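Local coordinates for metallo-beta-lactamase family protein (PDB 2ZO4) that probably acts as a hydrolase of the metallo-beta-lactamase superfamily, holding two zinc ions in its active site, though its natural substrate is not established, at residues E83-E93 against P144-D152; A268-F276 against A288-L296. All coordinates share one frame; numbering follows the deposited sequence.

Contact 1: E83-E93 against P144-D152; sequences EGLGARVFLHE and PQNPLPLRD
Strands 88-92 and 148-150 run parallel, pairing Phe90 with Leu148, Leu91 with Pro149 and His92 with Leu150 at a 41° angle between their axes. Leu148 N donates to Val89 O at 2.7 Å, and Leu148 O takes the N-H of Leu91; one step on, Leu150 N gives to Leu91 O and Leu150 O accepts Glu93 N. Both leucines thus turn N-H and carbonyl toward strand 88-92, while Pro149 between them and Pro147 just before, each lacking an N-H, sit where no donor to strand 88-92 is needed.

Upstream, the carboxylate of Glu83, in helix 79-84, grips the turn before the strand. Its syn lone pairs receive Gln145 N on OE1 (2.8 Å) and Asn146 N on OE2 (2.9 Å), two bonds that fix the rotation of the carboxylate. The extended chain beyond CG (chi2 -165°) carries it there, and a water joins OE2 to Val89 N and Asn146 O.

In the αββα fold of metallo-beta-lactamases, this pairing makes 148-150 one of the two outermost strands of the six-stranded sheet, with 65-68 on the far side of 88-92. On the face bearing Phe90, the ring lies beside Leu148, CE1 meeting CD1 at 3.7 Å, while Leu150 crosses it, its CD2 3.6 Å from Phe90 CD1; branched aliphatic chains fit closely round the flat ring. Leu148 CD1 also meets Arg88 CG at 3.6 Å. The other face carries Leu91, whose CB lies by Pro147 CB and which helix 99-104 covers through His100.

At the C-terminal end, Leu150 O sits over one face of the His92 ring, 3.5 Å from CD2, and Trp167 stacks on that ring. A water bridges His92 NE2, Glu93 OE2 and Asp152 N, while Asp152 OD1 accepts a hydrogen bond from Trp167 N and forms a salt bridge with Arg220.

Contact 2: A268-F276 against A288-L296; sequences AWELSLHLF and AFAETLAHL
Ala288 O, packed against Ser272 and Phe276, is gripped twice: Thr292 N and Thr292 OG1 reach it from opposite faces of its carbonyl plane, the hydroxyl at 2.7 Å. With chi1 at -54°, OG1 can return its proton to the helix it belongs to, and this suits threonine to an apolar interface. Its side chain is a knob in the hole formed by Ala268, Leu271, Ser272 and Leu275, where CG2 meets Leu271 CB at 3.8 Å and OG1 lies 3.3 Å from Ser272 CB. Ser272 also turns its hydroxyl back to its own helix, toward Trp269 O, which is consistent with a small polar residue lining the hole.

Flanking the knob, Ala268 is short enough to let Leu296 CD1 come to 3.7 Å of its CB and Phe289 CE1 to 4.0 Å. Phe276 closes the other end. Ala288 CA lies over one face of its ring, while Glu291 OE1 meets the edge in plane, 3.3 Å from CZ, with ring and carboxylate 82° apart. This buried oxygen has no partner in the model, so the weakly positive ring edge may ease its charge; OE2 binds Val200 N.

The axes pass 8.5 Å apart at 104°, and this nearly perpendicular pair, followed by hairpin 305-308/313-316, is consistent with a winged-helix-like form of the helix-turn-helix class to which the C-terminal domain belongs.

How the contacts relate
Contact 1 closes before contact 2 opens along the chain, and the two lie on opposite sides of its centre, about 33 Å apart between centres and about 19 Å between nearest atoms. They share no sheet or helix: contact 1 forms one edge of the six-stranded sheet in the metallo-beta-lactamase domain, whereas contact 2 packs helices 268-275 and 286-301 of the C-terminal domain. Each comes within about 11 Å of a zinc ion. Leu91 of contact 1 is about 11 Å from a zinc ion by its side chain, and Glu291 of contact 2 about 10 Å, so the C-terminal helices probably border the zinc site of the metallo-beta-lactamase domain.

Contact 1: E83-E93 against P144-D152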
loop_
_atom_site.group_PDB
_atom_site.type_symbol
_atom_site.label_atom_id
_atom_site.label_comp_id
_atom_site.label_asym_id
_atom_site.label_seq_id
_atom_site.Cartn_x
_atom_site.Cartn_y
_atom_site.Cartn_z
ATOM N N GLU A 83 -13.286 -13.878 -4.220
ATOM C CA GLU A 83 -14.688 -13.457 -4.302
ATOM C C GLU A 83 -15.501 -14.358 -5.231
ATOM O O GLU A 83 -16.646 -14.693 -4.925
ATOM C CB GLU A 83 -14.810 -11.996 -4.740
ATOM C CG GLU A 83 -16.187 -11.384 -4.489
ATOM C CD GLU A 83 -16.394 -10.088 -5.244
ATOM O OE1 GLU A 83 -16.024 -10.026 -6.434
ATOM O OE2 GLU A 83 -16.922 -9.126 -4.649
ATOM N N GLY A 84 -14.901 -14.760 -6.350
ATOM C CA GLY A 84 -15.555 -15.661 -7.303
ATOM C C GLY A 84 -15.912 -17.019 -6.719
ATOM O O GLY A 84 -16.841 -17.680 -7.191
ATOM N N LEU A 85 -15.180 -17.430 -5.686
ATOM C CA LEU A 85 -15.430 -18.703 -5.014
ATOM C C LEU A 85 -16.448 -18.567 -3.881
ATOM O O LEU A 85 -16.864 -19.564 -3.287
ATOM C CB LEU A 85 -14.120 -19.321 -4.506
ATOM C CG LEU A 85 -12.973 -19.483 -5.514
ATOM C CD1 LEU A 85 -11.659 -19.773 -4.801
ATOM C CD2 LEU A 85 -13.255 -20.552 -6.578
ATOM N N GLY A 86 -16.856 -17.334 -3.588
ATOM C CA GLY A 86 -17.874 -17.092 -2.569
ATOM C C GLY A 86 -17.410 -16.276 -1.377
ATOM O O GLY A 86 -18.187 -16.041 -0.453
ATOM N N ALA A 87 -16.155 -15.835 -1.405
ATOM C CA ALA A 87 -15.588 -15.010 -0.335
ATOM C C ALA A 87 -16.131 -13.588 -0.334
ATOM O O ALA A 87 -16.453 -13.023 -1.383
ATOM C CB ALA A 87 -14.068 -14.983 -0.431
ATOM N N ARG A 88 -16.219 -13.011 0.858
ATOM C CA ARG A 88 -16.617 -11.620 1.015
ATOM C C ARG A 88 -15.374 -10.741 1.121
ATOM O O ARG A 88 -14.515 -10.977 1.972
ATOM C CB ARG A 88 -17.492 -11.467 2.255
ATOM C CG ARG A 88 -18.401 -10.259 2.210
ATOM C CD ARG A 88 -19.822 -10.664 2.579
ATOM N NE ARG A 88 -19.990 -10.864 4.014
ATOM C CZ ARG A 88 -20.999 -11.533 4.568
ATOM N NH1 ARG A 88 -21.063 -11.650 5.884
ATOM N NH2 ARG A 88 -21.937 -12.096 3.812
ATOM N N VAL A 89 -15.285 -9.737 0.249
ATOM C CA VAL A 89 -14.114 -8.861 0.191
ATOM C C VAL A 89 -14.378 -7.507 0.855
ATOM O O VAL A 89 -15.359 -6.828 0.536
ATOM C CB VAL A 89 -13.623 -8.661 -1.269
ATOM C CG1 VAL A 89 -12.378 -7.779 -1.314
ATOM C CG2 VAL A 89 -13.326 -9.998 -1.914
ATOM N N PHE A 90 -13.493 -7.133 1.779
ATOM C CA PHE A 90 -13.567 -5.855 2.478
ATOM C C PHE A 90 -12.406 -4.947 2.072
ATOM O O PHE A 90 -11.256 -5.393 1.993
ATOM C CB PHE A 90 -13.551 -6.071 3.995
ATOM C CG PHE A 90 -14.815 -6.684 4.540
ATOM C CD1 PHE A 90 -15.870 -5.877 4.949
ATOM C CD2 PHE A 90 -14.944 -8.069 4.655
ATOM C CE1 PHE A 90 -17.039 -6.434 5.464
ATOM C CE2 PHE A 90 -16.103 -8.637 5.169
ATOM C CZ PHE A 90 -17.156 -7.818 5.573
ATOM N N LEU A 91 -12.723 -3.674 1.831
ATOM C CA LEU A 91 -11.773 -2.689 1.318
ATOM C C LEU A 91 -12.160 -1.332 1.892
ATOM O O LEU A 91 -13.346 -1.003 1.914
ATOM C CB LEU A 91 -11.890 -2.626 -0.208
ATOM C CG LEU A 91 -10.720 -2.494 -1.191
ATOM C CD1 LEU A 91 -11.190 -1.704 -2.406
ATOM C CD2 LEU A 91 -9.459 -1.869 -0.608
ATOM N N HIS A 92 -11.188 -0.533 2.336
ATOM C CA HIS A 92 -11.515 0.793 2.884
ATOM C C HIS A 92 -12.185 1.701 1.857
ATOM O O HIS A 92 -11.764 1.760 0.702
ATOM C CB HIS A 92 -10.297 1.496 3.483
ATOM C CG HIS A 92 -10.638 2.775 4.180
ATOM N ND1 HIS A 92 -10.692 3.988 3.527
ATOM C CD2 HIS A 92 -10.975 3.026 5.467
ATOM C CE1 HIS A 92 -11.040 4.931 4.382
ATOM N NE2 HIS A 92 -11.218 4.374 5.566
ATOM N N GLU A 93 -13.216 2.413 2.312
ATOM C CA GLU A 93 -14.085 3.243 1.461
ATOM C C GLU A 93 -13.343 4.204 0.513
ATOM O O GLU A 93 -13.771 4.415 -0.620
ATOM C CB GLU A 93 -15.107 4.012 2.327
ATOM C CG GLU A 93 -14.487 4.934 3.405
ATOM C CD GLU A 93 -15.510 5.543 4.371
ATOM O OE1 GLU A 93 -16.719 5.554 4.060
ATOM O OE2 GLU A 93 -15.099 6.016 5.454
ATOM N N PRO A 144 -12.283 -7.276 -7.356
ATOM C CA PRO A 144 -13.564 -7.708 -6.810
ATOM C C PRO A 144 -14.698 -6.893 -7.418
ATOM O O PRO A 144 -14.508 -5.719 -7.745
ATOM C CB PRO A 144 -13.428 -7.412 -5.308
ATOM C CG PRO A 144 -12.432 -6.322 -5.224
ATOM C CD PRO A 144 -11.471 -6.560 -6.356
ATOM N N GLN A 145 -15.858 -7.524 -7.582
ATOM C CA GLN A 145 -17.021 -6.865 -8.171
ATOM C C GLN A 145 -17.842 -6.140 -7.121
ATOM O O GLN A 145 -18.306 -5.022 -7.351
ATOM C CB GLN A 145 -17.897 -7.874 -8.917
ATOM C CG GLN A 145 -17.537 -8.024 -10.386
ATOM C CD GLN A 145 -16.148 -8.575 -10.592
ATOM O OE1 GLN A 145 -15.819 -9.648 -10.085
ATOM N NE2 GLN A 145 -15.315 -7.841 -11.335
ATOM N N ASN A 146 -18.014 -6.786 -5.970
ATOM C CA ASN A 146 -18.842 -6.249 -4.897
ATOM C C ASN A 146 -18.095 -6.163 -3.557
ATOM O O ASN A 146 -18.549 -6.742 -2.566
ATOM C CB ASN A 146 -20.118 -7.097 -4.725
ATOM C CG ASN A 146 -20.777 -7.463 -6.046
ATOM O OD1 ASN A 146 -21.059 -6.598 -6.881
ATOM N ND2 ASN A 146 -21.039 -8.756 -6.236
ATOM N N PRO A 147 -16.950 -5.441 -3.514
ATOM C CA PRO A 147 -16.280 -5.293 -2.219
ATOM C C PRO A 147 -17.114 -4.441 -1.262
ATOM O O PRO A 147 -17.858 -3.560 -1.702
ATOM C CB PRO A 147 -14.972 -4.582 -2.573
ATOM C CG PRO A 147 -15.261 -3.849 -3.836
ATOM C CD PRO A 147 -16.229 -4.728 -4.588
ATOM N N LEU A 148 -17.007 -4.730 0.030
ATOM C CA LEU A 148 -17.719 -3.968 1.054
ATOM C C LEU A 148 -16.808 -2.897 1.652
ATOM O O LEU A 148 -15.675 -3.200 2.038
ATOM C CB LEU A 148 -18.251 -4.901 2.148
ATOM C CG LEU A 148 -19.430 -5.803 1.768
ATOM C CD1 LEU A 148 -19.637 -6.879 2.815
ATOM C CD2 LEU A 148 -20.709 -4.980 1.591
ATOM N N PRO A 149 -17.292 -1.637 1.711
ATOM C CA PRO A 149 -16.475 -0.529 2.215
ATOM C C PRO A 149 -16.255 -0.548 3.727
ATOM O O PRO A 149 -17.216 -0.596 4.504
ATOM C CB PRO A 149 -17.263 0.717 1.794
ATOM C CG PRO A 149 -18.678 0.260 1.685
ATOM C CD PRO A 149 -18.625 -1.185 1.262
ATOM N N LEU A 150 -14.984 -0.515 4.124
ATOM C CA LEU A 150 -14.606 -0.384 5.525
ATOM C C LEU A 150 -14.508 1.084 5.916
ATOM O O LEU A 150 -14.259 1.942 5.078
ATOM C CB LEU A 150 -13.274 -1.091 5.805
ATOM C CG LEU A 150 -13.224 -2.612 5.620
ATOM C CD1 LEU A 150 -11.784 -3.114 5.687
ATOM C CD2 LEU A 150 -14.088 -3.318 6.646
ATOM N N ARG A 151 -14.694 1.351 7.204
ATOM C CA ARG A 151 -14.677 2.703 7.737
ATOM C C ARG A 151 -13.636 2.777 8.855
ATOM O O ARG A 151 -13.428 1.801 9.574
ATOM C CB ARG A 151 -16.063 3.035 8.291
ATOM C CG ARG A 151 -16.466 4.480 8.155
ATOM C CD ARG A 151 -17.954 4.670 8.431
ATOM N NE ARG A 151 -18.803 4.214 7.328
ATOM C CZ ARG A 151 -20.014 4.704 7.065
ATOM N NH1 ARG A 151 -20.526 5.670 7.817
ATOM N NH2 ARG A 151 -20.717 4.228 6.047
ATOM N N ASP A 152 -12.989 3.931 9.001
ATOM C CA ASP A 152 -12.022 4.129 10.080
ATOM C C ASP A 152 -12.689 3.913 11.437
ATOM O O ASP A 152 -13.803 4.387 11.668
ATOM C CB ASP A 152 -11.400 5.528 10.008
ATOM C CG ASP A 152 -10.220 5.701 10.962
ATOM O OD1 ASP A 152 -9.386 4.778 11.069
ATOM O OD2 ASP A 152 -10.122 6.770 11.606
HETATM O O HOH W 1 -17.321 -9.067 -1.897
HETATM O O HOH W 2 -15.264 -11.678 -8.549
HETATM O O HOH W 3 -13.099 6.041 7.110
#

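Contact 2: A268-F276 against A288-L296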
loop_
_atom_site.group_PDB
_atom_site.type_symbol
_atom_site.label_atom_id
_atom_site.label_comp_id
_atom_site.label_asym_id
_atom_site.label_seq_id
_atom_site.Cartn_x
_atom_site.Cartn_y
_atom_site.Cartn_z
ATOM N N ALA A 268 10.440 16.436 -12.425
ATOM C CA ALA A 268 10.300 15.315 -11.492
ATOM C C ALA A 268 11.008 14.043 -11.980
ATOM O O ALA A 268 11.512 13.262 -11.174
ATOM C CB ALA A 268 8.838 15.037 -11.209
ATOM N N TRP A 269 11.051 13.841 -13.294
ATOM C CA TRP A 269 11.725 12.672 -13.853
ATOM C C TRP A 269 13.231 12.682 -13.590
ATOM O O TRP A 269 13.774 11.698 -13.089
ATOM C CB TRP A 269 11.444 12.517 -15.348
ATOM C CG TRP A 269 12.287 11.442 -15.975
ATOM C CD1 TRP A 269 13.386 11.618 -16.766
ATOM C CD2 TRP A 269 12.114 10.025 -15.837
ATOM N NE1 TRP A 269 13.904 10.399 -17.138
ATOM C CE2 TRP A 269 13.145 9.404 -16.579
ATOM C CE3 TRP A 269 11.187 9.219 -15.158
ATOM C CZ2 TRP A 269 13.271 8.015 -16.674
ATOM C CZ3 TRP A 269 11.316 7.835 -15.248
ATOM C CH2 TRP A 269 12.353 7.249 -16.004
ATOM N N GLU A 270 13.900 13.784 -13.925
ATOM C CA GLU A 270 15.349 13.877 -13.721
ATOM C C GLU A 270 15.724 13.873 -12.238
ATOM O O GLU A 270 16.749 13.303 -11.852
ATOM C CB GLU A 270 15.951 15.086 -14.457
ATOM C CG GLU A 270 15.646 16.455 -13.868
ATOM C CD GLU A 270 16.336 17.574 -14.625
ATOM O OE1 GLU A 270 15.630 18.362 -15.289
ATOM O OE2 GLU A 270 17.588 17.659 -14.564
ATOM N N LEU A 271 14.881 14.496 -11.417
ATOM C CA LEU A 271 15.063 14.504 -9.965
ATOM C C LEU A 271 14.971 13.102 -9.356
ATOM O O LEU A 271 15.728 12.768 -8.441
ATOM C CB LEU A 271 14.040 15.435 -9.302
ATOM C CG LEU A 271 14.267 16.936 -9.485
ATOM C CD1 LEU A 271 13.018 17.707 -9.088
ATOM C CD2 LEU A 271 15.483 17.408 -8.683
ATOM N N SER A 272 14.049 12.295 -9.880
ATOM C CA SER A 272 13.808 10.937 -9.384
ATOM C C SER A 272 15.008 9.994 -9.552
ATOM O O SER A 272 15.106 8.983 -8.856
ATOM C CB SER A 272 12.560 10.334 -10.043
ATOM O OG SER A 272 12.759 10.094 -11.424
ATOM N N LEU A 273 15.911 10.335 -10.469
ATOM C CA LEU A 273 17.113 9.534 -10.712
ATOM C C LEU A 273 18.155 9.693 -9.606
ATOM O O LEU A 273 18.929 8.771 -9.343
ATOM C CB LEU A 273 17.744 9.892 -12.067
ATOM C CG LEU A 273 16.930 9.697 -13.350
ATOM C CD1 LEU A 273 17.701 10.259 -14.540
ATOM C CD2 LEU A 273 16.563 8.235 -13.585
ATOM N N HIS A 274 18.172 10.863 -8.972
ATOM C CA HIS A 274 19.161 11.182 -7.947
ATOM C C HIS A 274 18.595 11.017 -6.542
ATOM O O HIS A 274 19.325 10.666 -5.611
ATOM C CB HIS A 274 19.680 12.609 -8.131
ATOM C CG HIS A 274 20.525 12.800 -9.353
ATOM N ND1 HIS A 274 21.588 13.677 -9.388
ATOM C CD2 HIS A 274 20.469 12.228 -10.579
ATOM C CE1 HIS A 274 22.145 13.643 -10.587
ATOM N NE2 HIS A 274 21.485 12.769 -11.328
ATOM N N LEU A 275 17.298 11.285 -6.389
ATOM C CA LEU A 275 16.617 11.089 -5.111
ATOM C C LEU A 275 16.486 9.593 -4.815
ATOM O O LEU A 275 16.299 9.193 -3.663
ATOM C CB LEU A 275 15.245 11.780 -5.109
ATOM C CG LEU A 275 14.583 12.085 -3.757
ATOM C CD1 LEU A 275 15.408 13.062 -2.919
ATOM C CD2 LEU A 275 13.162 12.609 -3.946
ATOM N N PHE A 276 16.600 8.781 -5.868
ATOM C CA PHE A 276 16.582 7.321 -5.762
ATOM C C PHE A 276 17.691 6.709 -6.629
ATOM O O PHE A 276 17.421 6.206 -7.726
ATOM C CB PHE A 276 15.206 6.772 -6.157
ATOM C CG PHE A 276 14.104 7.166 -5.212
ATOM C CD1 PHE A 276 13.787 6.363 -4.121
ATOM C CD2 PHE A 276 13.382 8.338 -5.414
ATOM C CE1 PHE A 276 12.769 6.722 -3.245
ATOM C CE2 PHE A 276 12.366 8.709 -4.541
ATOM C CZ PHE A 276 12.059 7.901 -3.454
ATOM N N ALA A 288 9.815 5.422 -8.163
ATOM C CA ALA A 288 10.733 6.523 -7.871
ATOM C C ALA A 288 10.164 7.865 -8.356
ATOM O O ALA A 288 10.206 8.854 -7.626
ATOM C CB ALA A 288 12.107 6.255 -8.488
ATOM N N PHE A 289 9.615 7.881 -9.572
ATOM C CA PHE A 289 8.955 9.066 -10.126
ATOM C C PHE A 289 7.786 9.563 -9.267
ATOM O O PHE A 289 7.711 10.750 -8.950
ATOM C CB PHE A 289 8.466 8.802 -11.554
ATOM C CG PHE A 289 7.571 9.889 -12.111
ATOM C CD1 PHE A 289 8.114 10.987 -12.767
ATOM C CD2 PHE A 289 6.187 9.808 -11.981
ATOM C CE1 PHE A 289 7.292 11.988 -13.288
ATOM C CE2 PHE A 289 5.358 10.808 -12.488
ATOM C CZ PHE A 289 5.914 11.898 -13.145
ATOM N N ALA A 290 6.876 8.654 -8.920
ATOM C CA ALA A 290 5.679 9.002 -8.153
ATOM C C ALA A 290 6.006 9.473 -6.737
ATOM O O ALA A 290 5.352 10.382 -6.224
ATOM C CB ALA A 290 4.697 7.838 -8.127
ATOM N N GLU A 291 7.014 8.851 -6.122
ATOM C CA GLU A 291 7.522 9.254 -4.804
ATOM C C GLU A 291 8.138 10.647 -4.850
ATOM O O GLU A 291 7.882 11.478 -3.975
ATOM C CB GLU A 291 8.563 8.253 -4.290
ATOM C CG GLU A 291 8.048 7.252 -3.253
ATOM C CD GLU A 291 8.665 7.423 -1.860
ATOM O OE1 GLU A 291 9.352 8.437 -1.607
ATOM O OE2 GLU A 291 8.464 6.531 -1.013
ATOM N N THR A 292 8.960 10.885 -5.870
ATOM C CA THR A 292 9.605 12.183 -6.076
ATOM C C THR A 292 8.563 13.285 -6.293
ATOM O O THR A 292 8.695 14.380 -5.747
ATOM C CB THR A 292 10.603 12.136 -7.253
ATOM O OG1 THR A 292 11.540 11.071 -7.036
ATOM C CG2 THR A 292 11.363 13.452 -7.383
ATOM N N LEU A 293 7.532 12.974 -7.074
ATOM C CA LEU A 293 6.435 13.900 -7.325
ATOM C C LEU A 293 5.665 14.241 -6.046
ATOM O O LEU A 293 5.320 15.401 -5.819
ATOM C CB LEU A 293 5.494 13.341 -8.401
ATOM C CG LEU A 293 4.310 14.204 -8.858
ATOM C CD1 LEU A 293 4.741 15.626 -9.213
ATOM C CD2 LEU A 293 3.625 13.545 -10.040
ATOM N N ALA A 294 5.409 13.225 -5.222
ATOM C CA ALA A 294 4.758 13.398 -3.919
ATOM C C ALA A 294 5.527 14.346 -2.997
ATOM O O ALA A 294 4.928 15.156 -2.286
ATOM C CB ALA A 294 4.576 12.047 -3.238
ATOM N N HIS A 295 6.851 14.220 -2.997
ATOM C CA HIS A 295 7.701 15.069 -2.172
ATOM C C HIS A 295 7.757 16.503 -2.698
ATOM O O HIS A 295 7.747 17.452 -1.915
ATOM C CB HIS A 295 9.101 14.472 -2.047
ATOM C CG HIS A 295 9.178 13.323 -1.089
ATOM N ND1 HIS A 295 8.620 12.092 -1.359
ATOM C CD2 HIS A 295 9.734 13.224 0.141
ATOM C CE1 HIS A 295 8.836 11.280 -0.339
ATOM N NE2 HIS A 295 9.507 11.943 0.585
ATOM N N LEU A 296 7.811 16.646 -4.022
ATOM C CA LEU A 296 7.777 17.960 -4.661
ATOM C C LEU A 296 6.478 18.721 -4.375
ATOM O O LEU A 296 6.502 19.926 -4.122
ATOM C CB LEU A 296 7.985 17.829 -6.171
ATOM C CG LEU A 296 9.412 17.534 -6.649
ATOM C CD1 LEU A 296 9.386 16.937 -8.047
ATOM C CD2 LEU A 296 10.277 18.799 -6.598
#